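Local coordinates for oxidoreductase, NAD-binding/iron-sulfur cluster-binding protein (Nitratireductor pacificus pht-3B, PDB 6ZXU) that probably catalyses reductive dehalogenation of organohalides, using a bound cobalamin and two [4Fe-4S] clusters that can carry electrons to it, at residues Arg305-Arg310 with Ala400-Met404; His420-Met426 with Ile517-Leu523; Gln358-Leu364 with Tyr472-Ser478. All coordinates share one frame. Residues are numbered along the deposited sequence.

Interaction 1 of 3, residues Arg305-Arg310 with Ala400-Met404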
loop_
_atom_site.group_PDB
_atom_site.type_symbol
_atom_site.label_atom_id
_atom_site.label_comp_id
_atom_site.label_asym_id
_atom_site.label_seq_id
_atom_site.Cartn_x
_atom_site.Cartn_y
_atom_site.Cartn_z
ATOM N N ARG A 305 -13.758 -26.054 5.673
ATOM C CA ARG A 305 -13.086 -26.204 4.402
ATOM C C ARG A 305 -13.806 -27.143 3.451
ATOM O O ARG A 305 -13.863 -26.885 2.224
ATOM C CB ARG A 305 -11.694 -26.717 4.600
ATOM C CG ARG A 305 -10.769 -25.721 5.243
ATOM C CD ARG A 305 -9.520 -26.425 5.705
ATOM N NE ARG A 305 -8.525 -25.456 6.013
ATOM C CZ ARG A 305 -8.558 -24.689 7.092
ATOM N NH1 ARG A 305 -9.562 -24.743 7.974
ATOM N NH2 ARG A 305 -7.602 -23.808 7.236
ATOM N N GLN A 306 -14.418 -28.217 3.971
ATOM C CA GLN A 306 -15.116 -29.138 3.072
ATOM C C GLN A 306 -16.353 -28.534 2.452
ATOM O O GLN A 306 -16.852 -29.069 1.481
ATOM C CB GLN A 306 -15.480 -30.437 3.779
ATOM C CG GLN A 306 -14.283 -31.267 4.050
ATOM C CD GLN A 306 -14.684 -32.604 4.706
ATOM O OE1 GLN A 306 -14.828 -32.679 5.903
ATOM N NE2 GLN A 306 -14.985 -33.546 3.915
ATOM N N GLU A 307 -16.832 -27.391 2.951
ATOM C CA GLU A 307 -18.015 -26.772 2.392
ATOM C C GLU A 307 -17.710 -25.495 1.555
ATOM O O GLU A 307 -18.625 -24.818 1.127
ATOM C CB GLU A 307 -18.974 -26.439 3.494
ATOM C CG GLU A 307 -19.488 -27.690 4.209
ATOM C CD GLU A 307 -20.470 -27.413 5.403
ATOM O OE1 GLU A 307 -20.656 -28.300 6.340
ATOM O OE2 GLU A 307 -21.051 -26.273 5.448
ATOM N N ILE A 308 -16.442 -25.160 1.375
ATOM C CA ILE A 308 -16.093 -23.956 0.647
ATOM C C ILE A 308 -15.966 -24.290 -0.852
ATOM O O ILE A 308 -15.063 -24.993 -1.217
ATOM C CB ILE A 308 -14.778 -23.330 1.159
ATOM C CG1 ILE A 308 -14.874 -22.910 2.592
ATOM C CG2 ILE A 308 -14.437 -22.144 0.292
ATOM C CD1 ILE A 308 -13.558 -22.496 3.234
ATOM N N GLN A 309 -16.823 -23.740 -1.680
ATOM C CA GLN A 309 -16.701 -23.923 -3.113
ATOM C C GLN A 309 -15.791 -22.873 -3.708
ATOM O O GLN A 309 -15.744 -21.726 -3.248
ATOM C CB GLN A 309 -18.012 -23.810 -3.801
ATOM C CG GLN A 309 -19.001 -24.858 -3.484
ATOM C CD GLN A 309 -20.371 -24.523 -4.165
ATOM O OE1 GLN A 309 -21.415 -24.501 -3.519
ATOM N NE2 GLN A 309 -20.350 -24.238 -5.445
ATOM N N ARG A 310 -15.005 -23.274 -4.705
ATOM C CA ARG A 310 -14.161 -22.359 -5.477
ATOM C C ARG A 310 -15.056 -21.573 -6.503
ATOM O O ARG A 310 -16.076 -22.058 -6.954
ATOM C CB ARG A 310 -13.000 -23.112 -6.140
ATOM C CG ARG A 310 -11.961 -23.555 -5.146
ATOM C CD ARG A 310 -10.959 -24.497 -5.743
ATOM N NE ARG A 310 -10.173 -23.851 -6.789
ATOM C CZ ARG A 310 -9.296 -24.468 -7.546
ATOM N NH1 ARG A 310 -9.136 -25.754 -7.430
ATOM N NH2 ARG A 310 -8.661 -23.833 -8.496
ATOM N N ALA A 400 -1.004 -22.468 0.910
ATOM C CA ALA A 400 -1.929 -22.059 -0.156
ATOM C C ALA A 400 -2.893 -23.195 -0.409
ATOM O O ALA A 400 -2.640 -24.075 -1.229
ATOM C CB ALA A 400 -1.156 -21.714 -1.436
ATOM N N GLU A 401 -3.995 -23.198 0.292
ATOM C CA GLU A 401 -4.939 -24.262 0.188
ATOM C C GLU A 401 -5.722 -24.181 -1.095
ATOM O O GLU A 401 -5.869 -23.116 -1.677
ATOM C CB GLU A 401 -5.804 -24.292 1.408
ATOM C CG GLU A 401 -4.980 -24.369 2.675
ATOM C CD GLU A 401 -5.830 -24.481 3.925
ATOM O OE1 GLU A 401 -6.764 -25.316 3.920
ATOM O OE2 GLU A 401 -5.575 -23.729 4.928
ATOM N N PRO A 402 -6.166 -25.318 -1.632
ATOM C CA PRO A 402 -6.770 -25.286 -2.973
ATOM C C PRO A 402 -7.970 -24.402 -3.063
ATOM O O PRO A 402 -8.182 -23.740 -4.100
ATOM C CB PRO A 402 -7.143 -26.794 -3.273
ATOM C CG PRO A 402 -6.146 -27.517 -2.410
ATOM C CD PRO A 402 -5.955 -26.717 -1.160
ATOM N N TRP A 403 -8.730 -24.312 -1.984
ATOM C CA TRP A 403 -9.937 -23.510 -2.048
ATOM C C TRP A 403 -9.611 -21.983 -2.075
ATOM O O TRP A 403 -10.554 -21.201 -2.168
ATOM C CB TRP A 403 -10.880 -23.835 -0.857
ATOM C CG TRP A 403 -10.206 -23.823 0.475
ATOM C CD1 TRP A 403 -9.551 -24.859 1.075
ATOM C CD2 TRP A 403 -10.094 -22.730 1.362
ATOM N NE1 TRP A 403 -9.064 -24.460 2.290
ATOM C CE2 TRP A 403 -9.377 -23.144 2.454
ATOM C CE3 TRP A 403 -10.527 -21.384 1.318
ATOM C CZ2 TRP A 403 -9.122 -22.303 3.539
ATOM C CZ3 TRP A 403 -10.285 -20.591 2.375
ATOM C CH2 TRP A 403 -9.592 -21.046 3.479
ATOM N N MET A 404 -8.346 -21.598 -1.885
ATOM C CA MET A 404 -7.914 -20.164 -1.938
ATOM C C MET A 404 -7.643 -19.712 -3.416
ATOM O O MET A 404 -7.583 -18.526 -3.694
ATOM C CB MET A 404 -6.644 -19.954 -1.141
ATOM C CG MET A 404 -6.784 -20.217 0.358
ATOM S SD MET A 404 -5.189 -20.013 1.138
ATOM C CE MET A 404 -5.606 -20.235 2.861
HETATM O O HOH W 1 -12.997 -20.289 -2.841
#

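Interaction 2 of 3, residues His420-Met426 with Ile517-Leu523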
loop_
_atom_site.group_PDB
_atom_site.type_symbol
_atom_site.label_atom_id
_atom_site.label_comp_id
_atom_site.label_asym_id
_atom_site.label_seq_id
_atom_site.Cartn_x
_atom_site.Cartn_y
_atom_site.Cartn_z
ATOM N N HIS A 420 0.893 -24.094 -6.381
ATOM C CA HIS A 420 1.937 -23.883 -5.448
ATOM C C HIS A 420 1.460 -24.246 -4.030
ATOM O O HIS A 420 0.309 -24.137 -3.706
ATOM C CB HIS A 420 2.399 -22.436 -5.400
ATOM C CG HIS A 420 3.119 -21.982 -6.604
ATOM N ND1 HIS A 420 2.951 -20.734 -7.140
ATOM C CD2 HIS A 420 3.978 -22.629 -7.430
ATOM C CE1 HIS A 420 3.678 -20.628 -8.242
ATOM N NE2 HIS A 420 4.304 -21.772 -8.428
ATOM N N ASP A 421 2.409 -24.574 -3.186
ATOM C CA ASP A 421 2.162 -25.031 -1.814
ATOM C C ASP A 421 1.980 -23.980 -0.765
ATOM O O ASP A 421 1.334 -24.228 0.210
ATOM C CB ASP A 421 3.357 -25.882 -1.403
ATOM C CG ASP A 421 3.409 -27.282 -2.149
ATOM O OD1 ASP A 421 2.347 -27.741 -2.616
ATOM O OD2 ASP A 421 4.549 -27.844 -2.285
ATOM N N TYR A 422 2.635 -22.821 -0.927
ATOM C CA TYR A 422 2.657 -21.801 0.099
ATOM C C TYR A 422 2.246 -20.441 -0.450
ATOM O O TYR A 422 2.407 -20.171 -1.621
ATOM C CB TYR A 422 4.051 -21.668 0.716
ATOM C CG TYR A 422 4.569 -22.899 1.377
ATOM C CD1 TYR A 422 4.122 -23.250 2.653
ATOM C CD2 TYR A 422 5.382 -23.808 0.670
ATOM C CE1 TYR A 422 4.524 -24.416 3.256
ATOM C CE2 TYR A 422 5.784 -24.984 1.260
ATOM C CZ TYR A 422 5.365 -25.263 2.536
ATOM O OH TYR A 422 5.757 -26.388 3.151
ATOM N N ALA A 423 1.714 -19.610 0.434
ATOM C CA ALA A 423 1.349 -18.216 0.111
ATOM C C ALA A 423 2.122 -17.325 1.043
ATOM O O ALA A 423 2.105 -17.518 2.271
ATOM C CB ALA A 423 -0.144 -17.970 0.301
ATOM N N VAL A 424 2.892 -16.426 0.470
ATOM C CA VAL A 424 3.548 -15.357 1.217
ATOM C C VAL A 424 2.673 -14.104 1.042
ATOM O O VAL A 424 2.364 -13.683 -0.051
ATOM C CB VAL A 424 4.950 -15.081 0.719
ATOM C CG1 VAL A 424 5.638 -13.994 1.580
ATOM C CG2 VAL A 424 5.728 -16.392 0.759
ATOM N N VAL A 425 2.176 -13.604 2.174
ATOM C CA VAL A 425 1.225 -12.525 2.212
ATOM C C VAL A 425 1.925 -11.319 2.832
ATOM O O VAL A 425 2.515 -11.380 3.923
ATOM C CB VAL A 425 0.019 -12.879 3.085
ATOM C CG1 VAL A 425 -1.071 -11.833 2.973
ATOM C CG2 VAL A 425 -0.516 -14.225 2.663
ATOM N N MET A 426 1.803 -10.191 2.144
ATOM C CA MET A 426 2.379 -8.930 2.643
ATOM C C MET A 426 1.352 -7.843 2.636
ATOM O O MET A 426 0.492 -7.811 1.785
ATOM C CB MET A 426 3.560 -8.546 1.846
ATOM C CG MET A 426 4.647 -9.541 2.074
ATOM S SD MET A 426 6.086 -9.402 1.025
ATOM C CE MET A 426 5.320 -9.825 -0.562
ATOM N N ILE A 517 -0.644 -7.918 -0.898
ATOM C CA ILE A 517 -0.134 -8.615 -2.079
ATOM C C ILE A 517 0.205 -10.035 -1.605
ATOM O O ILE A 517 0.623 -10.256 -0.472
ATOM C CB ILE A 517 1.093 -7.847 -2.656
ATOM C CG1 ILE A 517 1.600 -8.431 -3.981
ATOM C CG2 ILE A 517 2.245 -7.814 -1.647
ATOM C CD1 ILE A 517 0.774 -8.171 -5.149
ATOM N N VAL A 518 -0.010 -10.985 -2.469
ATOM C CA VAL A 518 0.314 -12.388 -2.251
ATOM C C VAL A 518 1.213 -12.882 -3.373
ATOM O O VAL A 518 1.050 -12.519 -4.532
ATOM C CB VAL A 518 -0.939 -13.267 -2.194
ATOM C CG1 VAL A 518 -0.566 -14.696 -1.969
ATOM C CG2 VAL A 518 -1.869 -12.827 -1.119
ATOM N N PHE A 519 2.282 -13.607 -3.018
ATOM C CA PHE A 519 2.894 -14.474 -3.997
ATOM C C PHE A 519 2.911 -15.870 -3.480
ATOM O O PHE A 519 3.154 -16.101 -2.300
ATOM C CB PHE A 519 4.294 -14.055 -4.499
ATOM C CG PHE A 519 5.385 -14.279 -3.548
ATOM C CD1 PHE A 519 5.765 -13.264 -2.652
ATOM C CD2 PHE A 519 6.163 -15.434 -3.623
ATOM C CE1 PHE A 519 6.818 -13.447 -1.792
ATOM C CE2 PHE A 519 7.211 -15.620 -2.727
ATOM C CZ PHE A 519 7.526 -14.640 -1.820
ATOM N N THR A 520 2.591 -16.792 -4.384
ATOM C CA THR A 520 2.630 -18.220 -4.062
ATOM C C THR A 520 3.979 -18.800 -4.467
ATOM O O THR A 520 4.632 -18.282 -5.367
ATOM C CB THR A 520 1.484 -18.955 -4.703
ATOM O OG1 THR A 520 1.430 -18.696 -6.108
ATOM C CG2 THR A 520 0.137 -18.477 -4.049
ATOM N N THR A 521 4.380 -19.857 -3.790
ATOM C CA THR A 521 5.641 -20.490 -4.048
ATOM C C THR A 521 5.663 -21.920 -3.562
ATOM O O THR A 521 4.909 -22.308 -2.702
ATOM C CB THR A 521 6.799 -19.678 -3.436
ATOM O OG1 THR A 521 8.082 -20.207 -3.834
ATOM C CG2 THR A 521 6.737 -19.535 -1.938
ATOM N N ASP A 522 6.679 -22.671 -4.052
ATOM C CA ASP A 522 7.037 -23.996 -3.501
ATOM C C ASP A 522 8.188 -23.992 -2.516
ATOM O O ASP A 522 8.465 -25.028 -1.899
ATOM C CB ASP A 522 7.336 -24.987 -4.663
ATOM C CG ASP A 522 6.098 -25.334 -5.452
ATOM O OD1 ASP A 522 4.944 -25.387 -4.841
ATOM O OD2 ASP A 522 6.285 -25.508 -6.698
ATOM N N LEU A 523 8.839 -22.849 -2.267
ATOM C CA LEU A 523 9.878 -22.811 -1.256
ATOM C C LEU A 523 9.393 -23.264 0.084
ATOM O O LEU A 523 8.449 -22.719 0.623
ATOM C CB LEU A 523 10.440 -21.420 -1.126
ATOM C CG LEU A 523 11.538 -21.238 -0.127
ATOM C CD1 LEU A 523 12.808 -21.904 -0.655
ATOM C CD2 LEU A 523 11.789 -19.759 0.162
HETATM O O HOH W 2 7.068 -27.196 -1.268
#

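Interaction 3 of 3, residues Gln358-Leu364 with Tyr472-Ser478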
loop_
_atom_site.group_PDB
_atom_site.type_symbol
_atom_site.label_atom_id
_atom_site.label_comp_id
_atom_site.label_asym_id
_atom_site.label_seq_id
_atom_site.Cartn_x
_atom_site.Cartn_y
_atom_site.Cartn_z
ATOM N N GLN A 358 5.125 -11.548 -13.479
ATOM C CA GLN A 358 4.585 -12.131 -12.189
ATOM C C GLN A 358 5.103 -13.516 -11.863
ATOM O O GLN A 358 5.219 -13.866 -10.716
ATOM C CB GLN A 358 3.067 -12.090 -12.183
ATOM C CG GLN A 358 2.612 -10.663 -11.962
ATOM C CD GLN A 358 1.122 -10.531 -11.745
ATOM O OE1 GLN A 358 0.450 -11.486 -11.422
ATOM N NE2 GLN A 358 0.607 -9.355 -11.939
ATOM N N GLY A 359 5.483 -14.312 -12.863
ATOM C CA GLY A 359 6.165 -15.556 -12.632
ATOM C C GLY A 359 5.508 -16.821 -13.190
ATOM O O GLY A 359 4.607 -16.737 -13.998
ATOM N N THR A 360 5.913 -17.969 -12.655
ATOM C CA THR A 360 5.714 -19.274 -13.233
ATOM C C THR A 360 4.724 -20.106 -12.429
ATOM O O THR A 360 4.624 -19.973 -11.223
ATOM C CB THR A 360 7.028 -20.119 -13.195
ATOM O OG1 THR A 360 7.548 -20.221 -11.826
ATOM C CG2 THR A 360 8.053 -19.531 -14.091
ATOM N N ARG A 361 3.939 -20.904 -13.115
ATOM C CA ARG A 361 3.040 -21.853 -12.481
ATOM C C ARG A 361 3.590 -23.289 -12.478
ATOM O O ARG A 361 3.147 -24.091 -11.692
ATOM C CB ARG A 361 1.699 -21.840 -13.168
ATOM C CG ARG A 361 0.969 -20.524 -13.196
ATOM C CD ARG A 361 -0.293 -20.625 -13.964
ATOM N NE ARG A 361 -1.009 -19.344 -14.169
ATOM C CZ ARG A 361 -0.658 -18.410 -15.055
ATOM N NH1 ARG A 361 0.433 -18.570 -15.778
ATOM N NH2 ARG A 361 -1.371 -17.304 -15.197
ATOM N N GLU A 362 4.608 -23.559 -13.294
ATOM C CA GLU A 362 5.144 -24.931 -13.445
ATOM C C GLU A 362 6.197 -25.219 -12.410
ATOM O O GLU A 362 6.882 -24.307 -11.957
ATOM C CB GLU A 362 5.724 -25.121 -14.857
ATOM C CG GLU A 362 7.177 -24.606 -15.012
ATOM C CD GLU A 362 7.345 -23.118 -15.522
ATOM O OE1 GLU A 362 8.537 -22.680 -15.658
ATOM O OE2 GLU A 362 6.316 -22.369 -15.774
ATOM N N LYS A 363 6.343 -26.503 -12.023
ATOM C CA LYS A 363 7.389 -26.887 -11.051
ATOM C C LYS A 363 8.756 -26.565 -11.610
ATOM O O LYS A 363 8.988 -26.667 -12.833
ATOM C CB LYS A 363 7.319 -28.362 -10.671
ATOM C CG LYS A 363 6.022 -28.732 -9.993
ATOM C CD LYS A 363 5.803 -28.032 -8.645
ATOM C CE LYS A 363 4.393 -28.337 -8.028
ATOM N NZ LYS A 363 4.023 -27.463 -6.811
ATOM N N LEU A 364 9.642 -26.129 -10.729
ATOM C CA LEU A 364 11.024 -25.930 -11.108
ATOM C C LEU A 364 11.882 -26.894 -10.336
ATOM O O LEU A 364 11.474 -27.412 -9.270
ATOM C CB LEU A 364 11.484 -24.496 -10.801
ATOM C CG LEU A 364 10.849 -23.329 -11.542
ATOM C CD1 LEU A 364 11.486 -21.971 -11.096
ATOM C CD2 LEU A 364 10.909 -23.469 -13.019
ATOM N N TYR A 472 12.706 -22.565 -7.203
ATOM C CA TYR A 472 11.387 -22.853 -6.626
ATOM C C TYR A 472 10.360 -22.036 -7.322
ATOM O O TYR A 472 10.491 -20.800 -7.399
ATOM C CB TYR A 472 11.416 -22.572 -5.118
ATOM C CG TYR A 472 12.280 -23.517 -4.384
ATOM C CD1 TYR A 472 11.784 -24.752 -3.954
ATOM C CD2 TYR A 472 13.602 -23.223 -4.118
ATOM C CE1 TYR A 472 12.590 -25.669 -3.300
ATOM C CE2 TYR A 472 14.416 -24.127 -3.480
ATOM C CZ TYR A 472 13.891 -25.334 -3.033
ATOM O OH TYR A 472 14.708 -26.195 -2.359
ATOM N N SER A 473 9.376 -22.667 -7.920
ATOM C CA SER A 473 8.402 -21.977 -8.723
ATOM C C SER A 473 7.675 -20.911 -7.794
ATOM O O SER A 473 7.466 -21.153 -6.632
ATOM C CB SER A 473 7.371 -22.939 -9.262
ATOM O OG SER A 473 6.533 -22.363 -10.205
ATOM N N ALA A 474 7.365 -19.772 -8.362
ATOM C CA ALA A 474 6.744 -18.675 -7.590
ATOM C C ALA A 474 6.086 -17.735 -8.559
ATOM O O ALA A 474 6.617 -17.459 -9.643
ATOM C CB ALA A 474 7.771 -17.978 -6.759
ATOM N N ARG A 475 4.886 -17.283 -8.199
ATOM C CA ARG A 475 4.118 -16.349 -8.987
ATOM C C ARG A 475 3.477 -15.322 -8.071
ATOM O O ARG A 475 2.899 -15.687 -7.038
ATOM C CB ARG A 475 3.050 -17.085 -9.748
ATOM C CG ARG A 475 2.280 -16.151 -10.615
ATOM C CD ARG A 475 1.481 -16.783 -11.663
ATOM N NE ARG A 475 0.665 -15.769 -12.344
ATOM C CZ ARG A 475 0.962 -15.110 -13.476
ATOM N NH1 ARG A 475 2.106 -15.323 -14.124
ATOM N NH2 ARG A 475 0.106 -14.261 -13.976
ATOM N N SER A 476 3.583 -14.029 -8.406
ATOM C CA SER A 476 2.864 -13.012 -7.596
ATOM C C SER A 476 1.439 -12.825 -8.114
ATOM O O SER A 476 1.089 -13.194 -9.219
ATOM C CB SER A 476 3.618 -11.677 -7.575
ATOM O OG SER A 476 3.569 -11.074 -8.797
ATOM N N HIS A 477 0.603 -12.309 -7.236
ATOM C CA HIS A 477 -0.811 -12.144 -7.457
ATOM C C HIS A 477 -1.238 -10.734 -7.094
ATOM O O HIS A 477 -1.402 -10.398 -5.925
ATOM C CB HIS A 477 -1.522 -13.194 -6.594
ATOM C CG HIS A 477 -1.120 -14.597 -6.915
ATOM N ND1 HIS A 477 -1.658 -15.326 -7.932
ATOM C CD2 HIS A 477 -0.237 -15.404 -6.307
ATOM C CE1 HIS A 477 -1.133 -16.530 -7.935
ATOM N NE2 HIS A 477 -0.282 -16.601 -6.952
ATOM N N SER A 478 -1.371 -9.901 -8.112
ATOM C CA SER A 478 -1.563 -8.464 -8.007
ATOM C C SER A 478 -2.995 -8.043 -8.247
ATOM O O SER A 478 -3.852 -8.840 -8.581
ATOM C CB SER A 478 -0.622 -7.761 -9.002
ATOM O OG SER A 478 -1.081 -8.034 -10.326
HETATM O O HOH W 3 8.901 -25.539 -7.857
#

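Interaction 1 of 3, residues Arg305-Arg310 with Ala400-Met404
Two surface loops, each with a short 3-10 segment (305-307 and 402-404), meet beside the cobalamin pocket and illustrate how loops can be joined by a salt bridge laid next to an aromatic ring. The charged part is a two-pronged salt bridge: R305 NE donates to E401 OE1 at 2.7 Å and R305 NH2 to E401 OE2 at 3.1 Å, both nearly straight. E401 OE1 also accepts from W403 NE1 at 2.9 Å, so the carboxylate ties the arginine and the indole together. Apolar contact centres on W403, the residue most covered here. I308 CD1 sits over the face of its six-membered ring, 3.9 Å from the centroid, as a CH-pi contact, while R305 CG comes within 3.6 Å of W403 NE1. W403 also touches the bound cobalamin, so the contact borders the cofactor site. R310 lays its aliphatic portion along the 402-404 turn, CG lying 3.7 Å from W403 CA, and its guanidinium hydrogen-bonds to the carbonyl oxygens of Y405, Y406 and I416. A water completes the join between backbones, donating to Q309 O at 3.1 Å and to W403 O at 2.7 Å.

Interaction 2 of 3, residues His420-Met426 with Ile517-Leu523
Strands 422-426 and 517-521 run side by side as the central antiparallel pair of a four-stranded sheet, their axes approaching to 4.6 Å with 158° between their directions. Hydrogen-bonded pairs Y422-T521, V424-F519 and M426-I517 alternate with the non-hydrogen-bonded pairs A423-T520 and V425-V518. Relief differs between the two faces. On the face of V424 and F519, the p rotamer of F519 brings its ring close to the neighbouring strand, so V424 CB sits over the ring face, 3.8 Å from the centroid, and M426 CE meets the ring edge, 4.0 Å from F519 CD1. M426 CB also packs on I517 CG2 at 3.8 Å, and helix 445-469 covers this face through A460, M463 and C467. On the other face the small A423 forms a shallow hollow against which V518 rests, V518 CG1 lying 4.0 Å from A423 CB; helix 486-492 packs on V425 and V518 there. Beyond the strand, H420 folds back with its ring over T521 CA and its ND1 2.7 Å from T520 OG1 in a hydrogen bond, while D421 N donates to D522 OD1 at 3.1 Å. D421 OD2 and D522 OD1, like charges, lie 3.6 Å apart; K363 salt-bridges D522, and a water donates to D421 OD2 (2.8 Å) and D522 O (2.7 Å). The chemistry thus passes from an apolar strand core to a polar end where two neighbouring acids are met by a lysine and a bridging water.

Interaction 3 of 3, residues Gln358-Leu364 with Tyr472-Ser478
The irregular segment 358-364 runs along strand 474-477, joined to it by a single backbone bridge between G359 and R475, CA atoms 4.2 Å apart. S476 N donates to Q358 O at 2.8 Å and T360 N to A474 O at 3.1 Å. G359, at phi 122° and psi -161°, comes so close that a CB there would lie only 2.3 Å from A474 O and jam against the preceding carbonyl; lacking one permits the approach. Strand 474-477 is an outermost strand of a four-stranded antiparallel sheet, so the loop lines its edge opposite strand 514-521. Among the side chains, T360 OG1 donates to S473 OG at 2.9 Å, and S473 OG in turn donates to E362 O at 2.6 Å. R475 NH1 reaches G359 O at 2.9 Å, and the guanidinium of R361 stacks flat on that of R475, centres 4.0 Å apart and planes 20° from parallel. E483 offsets this like-charge pairing through a salt bridge to R361 NE. L364 CG packs 4.2 Å from S473 CB.

Interactions 2 and 3 both reach one antiparallel sheet, ordered 394-399, 422-429, 514-521, 474-477, and their centres lie 9 Å apart. Strand 514-521 joins them: V518 O is 2.7 Å from H477 N, and T520 OG1 2.8 Å from H477 NE2. Interaction 1 follows strand 394-399 on the far side, its centre 16 Å from interaction 2 and 20 Å from interaction 3; A400 N lies 3.0 Å from D421 O. Along the chain interaction 1 closes before interaction 2 opens, whereas interaction 3 crosses both. Segments far apart in sequence are thus gathered on and around one sheet, reaching from the loop at its edge strand to the loops bordering the cobalamin pocket.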